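Local structure of possible hydrolase (Mycobacterium tuberculosis, 6WYN) at residues A50-Q55 against T97-I102; G301-E306 against I321-G326. The protein hydrolyses carboxylic esters, with a preference for short, straight-chain alkyl esters, as a monomeric serine esterase of the alpha/beta hydrolase superfamily whose physiological substrate is unknown. All coordinates share one frame; numbering follows the deposited sequence.

Contact 1: residues A50-Q55 against T97-I102; sequences AENAEQ and TWDTVI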
loop_
_atom_site.group_PDB
_atom_site.type_symbol
_atom_site.label_atom_id
_atom_site.label_comp_id
_atom_site.label_asym_id
_atom_site.label_seq_id
_atom_site.Cartn_x
_atom_site.Cartn_y
_atom_site.Cartn_z
ATOM N N ALA A 50 7.981 13.304 -12.977
ATOM C CA ALA A 50 7.792 14.771 -12.955
ATOM C C ALA A 50 6.342 15.074 -12.535
ATOM O O ALA A 50 6.165 16.038 -11.771
ATOM C CB ALA A 50 8.145 15.375 -14.296
ATOM N N GLU A 51 5.383 14.250 -12.971
ATOM C CA GLU A 51 3.950 14.353 -12.606
ATOM C C GLU A 51 3.816 14.175 -11.105
ATOM O O GLU A 51 3.076 14.960 -10.470
ATOM C CB GLU A 51 3.093 13.346 -13.371
ATOM C CG GLU A 51 3.076 13.522 -14.884
ATOM C CD GLU A 51 2.175 12.536 -15.628
ATOM O OE1 GLU A 51 2.132 12.607 -16.873
ATOM O OE2 GLU A 51 1.475 11.720 -14.980
ATOM N N ASN A 52 4.535 13.219 -10.511
ATOM C CA ASN A 52 4.502 12.989 -9.053
ATOM C C ASN A 52 5.116 14.173 -8.319
ATOM O O ASN A 52 4.527 14.587 -7.272
ATOM C CB ASN A 52 5.180 11.689 -8.618
ATOM C CG ASN A 52 4.565 10.476 -9.277
ATOM O OD1 ASN A 52 5.094 10.021 -10.289
ATOM N ND2 ASN A 52 3.427 10.004 -8.780
ATOM N N ALA A 53 6.239 14.707 -8.772
ATOM C CA ALA A 53 6.821 15.915 -8.130
ATOM C C ALA A 53 5.805 17.094 -8.166
ATOM O O ALA A 53 5.632 17.723 -7.157
ATOM C CB ALA A 53 8.134 16.285 -8.772
ATOM N N GLU A 54 5.144 17.352 -9.290
ATOM C CA GLU A 54 4.122 18.430 -9.427
ATOM C C GLU A 54 2.952 18.152 -8.447
ATOM O O GLU A 54 2.639 19.014 -7.623
ATOM C CB GLU A 54 3.744 18.471 -10.908
ATOM C CG GLU A 54 2.637 19.438 -11.300
ATOM C CD GLU A 54 2.097 19.248 -12.725
ATOM O OE1 GLU A 54 1.405 20.180 -13.238
ATOM O OE2 GLU A 54 2.342 18.163 -13.333
ATOM N N GLN A 55 2.393 16.945 -8.433
ATOM C CA GLN A 55 1.316 16.581 -7.465
ATOM C C GLN A 55 1.791 16.812 -6.030
ATOM O O GLN A 55 0.968 17.221 -5.202
ATOM C CB GLN A 55 0.817 15.167 -7.720
ATOM C CG GLN A 55 -0.383 14.776 -6.886
ATOM C CD GLN A 55 -0.866 13.364 -7.169
ATOM O OE1 GLN A 55 -0.103 12.383 -7.205
ATOM N NE2 GLN A 55 -2.172 13.227 -7.299
ATOM N N THR A 97 2.024 3.415 -5.889
ATOM C CA THR A 97 0.992 4.206 -5.165
ATOM C C THR A 97 1.727 5.234 -4.304
ATOM O O THR A 97 1.180 6.313 -4.031
ATOM C CB THR A 97 0.047 3.327 -4.322
ATOM O OG1 THR A 97 -1.110 4.080 -3.944
ATOM C CG2 THR A 97 0.684 2.825 -3.054
ATOM N N TRP A 98 2.928 4.921 -3.858
ATOM C CA TRP A 98 3.667 5.815 -2.938
ATOM C C TRP A 98 4.527 6.872 -3.637
ATOM O O TRP A 98 5.121 7.657 -2.902
ATOM C CB TRP A 98 4.507 5.008 -1.984
ATOM C CG TRP A 98 3.733 4.041 -1.187
ATOM C CD1 TRP A 98 3.667 2.683 -1.342
ATOM C CD2 TRP A 98 2.866 4.382 -0.106
ATOM N NE1 TRP A 98 2.897 2.145 -0.352
ATOM C CE2 TRP A 98 2.343 3.164 0.384
ATOM C CE3 TRP A 98 2.501 5.587 0.498
ATOM C CZ2 TRP A 98 1.451 3.128 1.447
ATOM C CZ3 TRP A 98 1.609 5.546 1.537
ATOM C CH2 TRP A 98 1.150 4.329 2.046
ATOM N N ASP A 99 4.625 6.888 -4.964
ATOM C CA ASP A 99 5.598 7.748 -5.697
ATOM C C ASP A 99 5.484 9.214 -5.216
ATOM O O ASP A 99 6.503 9.863 -4.952
ATOM C CB ASP A 99 5.390 7.635 -7.205
ATOM C CG ASP A 99 5.777 6.302 -7.829
ATOM O OD1 ASP A 99 6.314 5.405 -7.083
ATOM O OD2 ASP A 99 5.508 6.161 -9.062
ATOM N N THR A 100 4.271 9.739 -5.150
ATOM C CA THR A 100 4.059 11.176 -4.864
ATOM C C THR A 100 4.521 11.416 -3.458
ATOM O O THR A 100 5.313 12.347 -3.251
ATOM C CB THR A 100 2.629 11.638 -5.149
ATOM O OG1 THR A 100 2.377 11.506 -6.545
ATOM C CG2 THR A 100 2.428 13.079 -4.713
ATOM N N VAL A 101 4.069 10.595 -2.513
ATOM C CA VAL A 101 4.462 10.765 -1.099
ATOM C C VAL A 101 5.995 10.685 -0.979
ATOM O O VAL A 101 6.603 11.456 -0.228
ATOM C CB VAL A 101 3.722 9.752 -0.205
ATOM C CG1 VAL A 101 4.348 9.605 1.154
ATOM C CG2 VAL A 101 2.249 10.093 -0.064
ATOM N N ILE A 102 6.608 9.673 -1.587
ATOM C CA ILE A 102 8.064 9.460 -1.426
ATOM C C ILE A 102 8.812 10.651 -2.048
ATOM O O ILE A 102 9.718 11.133 -1.422
ATOM C CB ILE A 102 8.438 8.081 -1.982
ATOM C CG1 ILE A 102 7.887 7.042 -1.011
ATOM C CG2 ILE A 102 9.936 7.935 -2.177
ATOM C CD1 ILE A 102 8.090 5.644 -1.488
#
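Thr-100 meets helix 49-55 at the point where the two backbones come nearest, its CA 4.6 Å from that of Asn-52. The helices come close enough here for a side-chain methyl to touch the opposite backbone, and both branches of the threonine meet Gln-55. The methyl CG2 lies 3.6 Å from the backbone O of Asn-52 and also rests against the aliphatic part of Gln-55. The hydroxyl OG1, anti to the carbonyl carbon (chi1 -64°), donates a hydrogen bond to Gln-55 OE1 at 2.7 Å. That bond falls on a lone pair in the plane of the amide, with a C=O...donor angle of 144°. The glutamine reaches it as a fully extended chain, its CG anti to the backbone N (chi1 -173°), and meets the threonine side chain at about a right angle. The stem of Asn-52 adds to the packing: its CB is 3.5 Å from Thr-100 OG1, and its CG lies 3.6 Å from Asp-99 CB, with the amide plane nearly perpendicular to the aspartate carboxylate. In the alpha/beta hydrolase fold, helix 99-105 is the helix of the beta-alpha-beta crossover from strand 85-88 to strand 109-112, and helix 49-55 precedes the first strand of the sheet, so the contact lays an N-terminal helix against a helix of the core. The carboxylate of Asp-99 turns to its own chain, where OD2 is hydrogen-bonded to His-96 ND1. Asn-52 and Gln-55 both touch Arg-232 on helix 227-237, while Pro-317, at the start of helix 317-328, packs on Gln-55 and Thr-100. Arg-318 ties down the last turn of helix 49-55 through the carbonyls of Glu-54 and Gln-55.

Contact 2: residues G301-E306 against I321-G326; sequences GVHIVE and IEIVRG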
loop_
_atom_site.group_PDB
_atom_site.type_symbol
_atom_site.label_atom_id
_atom_site.label_comp_id
_atom_site.label_asym_id
_atom_site.label_seq_id
_atom_site.Cartn_x
_atom_site.Cartn_y
_atom_site.Cartn_z
ATOM N N GLY A 301 -2.539 8.616 18.198
ATOM C CA GLY A 301 -3.747 9.337 17.799
ATOM C C GLY A 301 -4.069 9.106 16.346
ATOM O O GLY A 301 -3.230 8.531 15.606
ATOM N N VAL A 302 -5.249 9.546 15.952
ATOM C CA VAL A 302 -5.733 9.512 14.551
ATOM C C VAL A 302 -5.627 10.918 13.971
ATOM O O VAL A 302 -5.995 11.943 14.662
ATOM C CB VAL A 302 -7.162 8.969 14.448
ATOM C CG1 VAL A 302 -8.137 9.923 15.101
ATOM C CG2 VAL A 302 -7.563 8.716 13.019
ATOM N N HIS A 303 -5.126 10.990 12.747
ATOM C CA HIS A 303 -5.174 12.210 11.924
ATOM C C HIS A 303 -6.265 11.995 10.914
ATOM O O HIS A 303 -6.242 10.942 10.220
ATOM C CB HIS A 303 -3.873 12.432 11.180
ATOM C CG HIS A 303 -2.726 12.489 12.084
ATOM N ND1 HIS A 303 -2.117 13.663 12.361
ATOM C CD2 HIS A 303 -2.133 11.536 12.834
ATOM C CE1 HIS A 303 -1.169 13.455 13.227
ATOM N NE2 HIS A 303 -1.117 12.150 13.501
ATOM N N ILE A 304 -7.183 12.933 10.828
ATOM C CA ILE A 304 -8.342 12.765 9.926
ATOM C C ILE A 304 -8.095 13.746 8.796
ATOM O O ILE A 304 -8.041 14.962 9.101
ATOM C CB ILE A 304 -9.670 12.967 10.683
ATOM C CG1 ILE A 304 -9.800 11.958 11.825
ATOM C CG2 ILE A 304 -10.851 12.899 9.726
ATOM C CD1 ILE A 304 -10.978 12.225 12.743
ATOM N N VAL A 305 -7.920 13.237 7.568
ATOM C CA VAL A 305 -7.518 14.045 6.393
ATOM C C VAL A 305 -8.769 14.406 5.622
ATOM O O VAL A 305 -9.397 13.509 5.001
ATOM C CB VAL A 305 -6.464 13.358 5.500
ATOM C CG1 VAL A 305 -6.129 14.199 4.273
ATOM C CG2 VAL A 305 -5.206 13.070 6.298
ATOM N N GLU A 306 -9.082 15.689 5.644
ATOM C CA GLU A 306 -10.289 16.240 4.981
ATOM C C GLU A 306 -10.169 15.983 3.476
ATOM O O GLU A 306 -9.071 16.148 2.922
ATOM C CB GLU A 306 -10.473 17.738 5.295
ATOM C CG GLU A 306 -11.857 18.248 4.864
ATOM C CD GLU A 306 -12.183 19.725 5.090
ATOM O OE1 GLU A 306 -13.260 20.167 4.561
ATOM O OE2 GLU A 306 -11.369 20.436 5.783
ATOM N N ILE A 321 2.182 13.495 3.393
ATOM C CA ILE A 321 3.629 13.827 3.517
ATOM C C ILE A 321 3.867 14.562 4.857
ATOM O O ILE A 321 4.756 14.190 5.642
ATOM C CB ILE A 321 4.080 14.607 2.270
ATOM C CG1 ILE A 321 4.147 13.706 1.029
ATOM C CG2 ILE A 321 5.427 15.269 2.549
ATOM C CD1 ILE A 321 3.957 14.450 -0.295
ATOM N N GLU A 322 3.042 15.558 5.175
ATOM C CA GLU A 322 3.237 16.386 6.393
ATOM C C GLU A 322 3.079 15.488 7.598
ATOM O O GLU A 322 3.885 15.598 8.529
ATOM C CB GLU A 322 2.306 17.604 6.405
ATOM C CG GLU A 322 2.770 18.707 5.458
ATOM C CD GLU A 322 4.272 18.795 5.109
ATOM O OE1 GLU A 322 4.589 18.848 3.886
ATOM O OE2 GLU A 322 5.145 18.808 6.032
ATOM N N ILE A 323 2.104 14.588 7.602
ATOM C CA ILE A 323 1.920 13.719 8.792
ATOM C C ILE A 323 3.122 12.782 8.905
ATOM O O ILE A 323 3.582 12.513 10.025
ATOM C CB ILE A 323 0.624 12.893 8.698
ATOM C CG1 ILE A 323 -0.611 13.780 8.840
ATOM C CG2 ILE A 323 0.645 11.762 9.720
ATOM C CD1 ILE A 323 -1.833 13.182 8.189
ATOM N N VAL A 324 3.562 12.196 7.797
ATOM C CA VAL A 324 4.695 11.232 7.877
ATOM C C VAL A 324 5.953 12.002 8.299
ATOM O O VAL A 324 6.710 11.483 9.134
ATOM C CB VAL A 324 4.881 10.492 6.542
ATOM C CG1 VAL A 324 6.223 9.758 6.507
ATOM C CG2 VAL A 324 3.711 9.551 6.309
ATOM N N ARG A 325 6.154 13.195 7.742
ATOM C CA ARG A 325 7.300 14.057 8.127
ATOM C C ARG A 325 7.292 14.294 9.644
ATOM O O ARG A 325 8.391 14.206 10.253
ATOM C CB ARG A 325 7.310 15.377 7.351
ATOM C CG ARG A 325 8.660 16.067 7.513
ATOM C CD ARG A 325 8.776 17.285 6.643
ATOM N NE ARG A 325 9.056 16.931 5.258
ATOM C CZ ARG A 325 8.323 17.321 4.223
ATOM N NH1 ARG A 325 7.239 18.061 4.408
ATOM N NH2 ARG A 325 8.666 16.947 3.003
ATOM N N GLY A 326 6.108 14.505 10.233
ATOM C CA GLY A 326 5.931 14.760 11.679
ATOM C C GLY A 326 6.354 13.563 12.503
ATOM O O GLY A 326 7.039 13.731 13.512
#
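His-303 and Ile-323 mark the nearest approach of strand 299-305 to helix 317-328, with their CA atoms 7.9 Å apart, a spacing bridged by side chains alone. The strand alternates, so that His-303 and Val-305 point toward the helix and Ile-304 between them points away. Ile-323 is the one helix residue of 321-326 that reaches across, and it uses both of its branches. Its methyl CG2 sits squarely over one face of the His-303 imidazole, 4.1 Å from the ring centroid and only 4° off the ring normal, a CH-pi contact. Its longer branch runs beside the root of the ring: CG1 is 3.8 Å from His-303 ND1, and the terminal CD1 comes within 3.7 Å of His-303 CB. CD1 also touches Val-305 CG2 at 3.9 Å, so the end of the isoleucine settles against both inward-pointing strand residues. In the histidine, chi1 of -56° brings the ring over to the helix side and chi2 of -106° turns its face to the isoleucine; the two side chains run antiparallel alongside one another. The contact is thus apolar apart from the ring, and it is partly buried. Val-305 lies at the end of the strand, its side chain about 8 Å from that of Asp-179, an inferred active-site residue. Strand 299-305 is the last of the eight-stranded sheet, bonded through its backbone to the parallel strand 273-278, and helix 317-328 packs over it while Ile-321 and Val-324 turn to Val-101 and Leu-105 of helix 99-105.

How the contacts relate
From the N terminus, helix 49-55 comes first, and contact 1 closes a loop of 41 residues that carries strands 65-70, 73-78 and 85-88 before helix 99-105. Contact 2 opens much later: 14 residues, mostly helical and including the inferred catalytic His-310, separate strand 299-305 from helix 317-328. The two loops neither nest nor cross but follow in series, their centres about 17 Å apart. In space they meet through Ile-321, whose CG1 is 3.6 Å from Val-101 O. The three helices 49-55, 99-105 and 317-328 touch one another, and the pair of contacts links the first helix, through helix 317-328, to the edge strand 299-305.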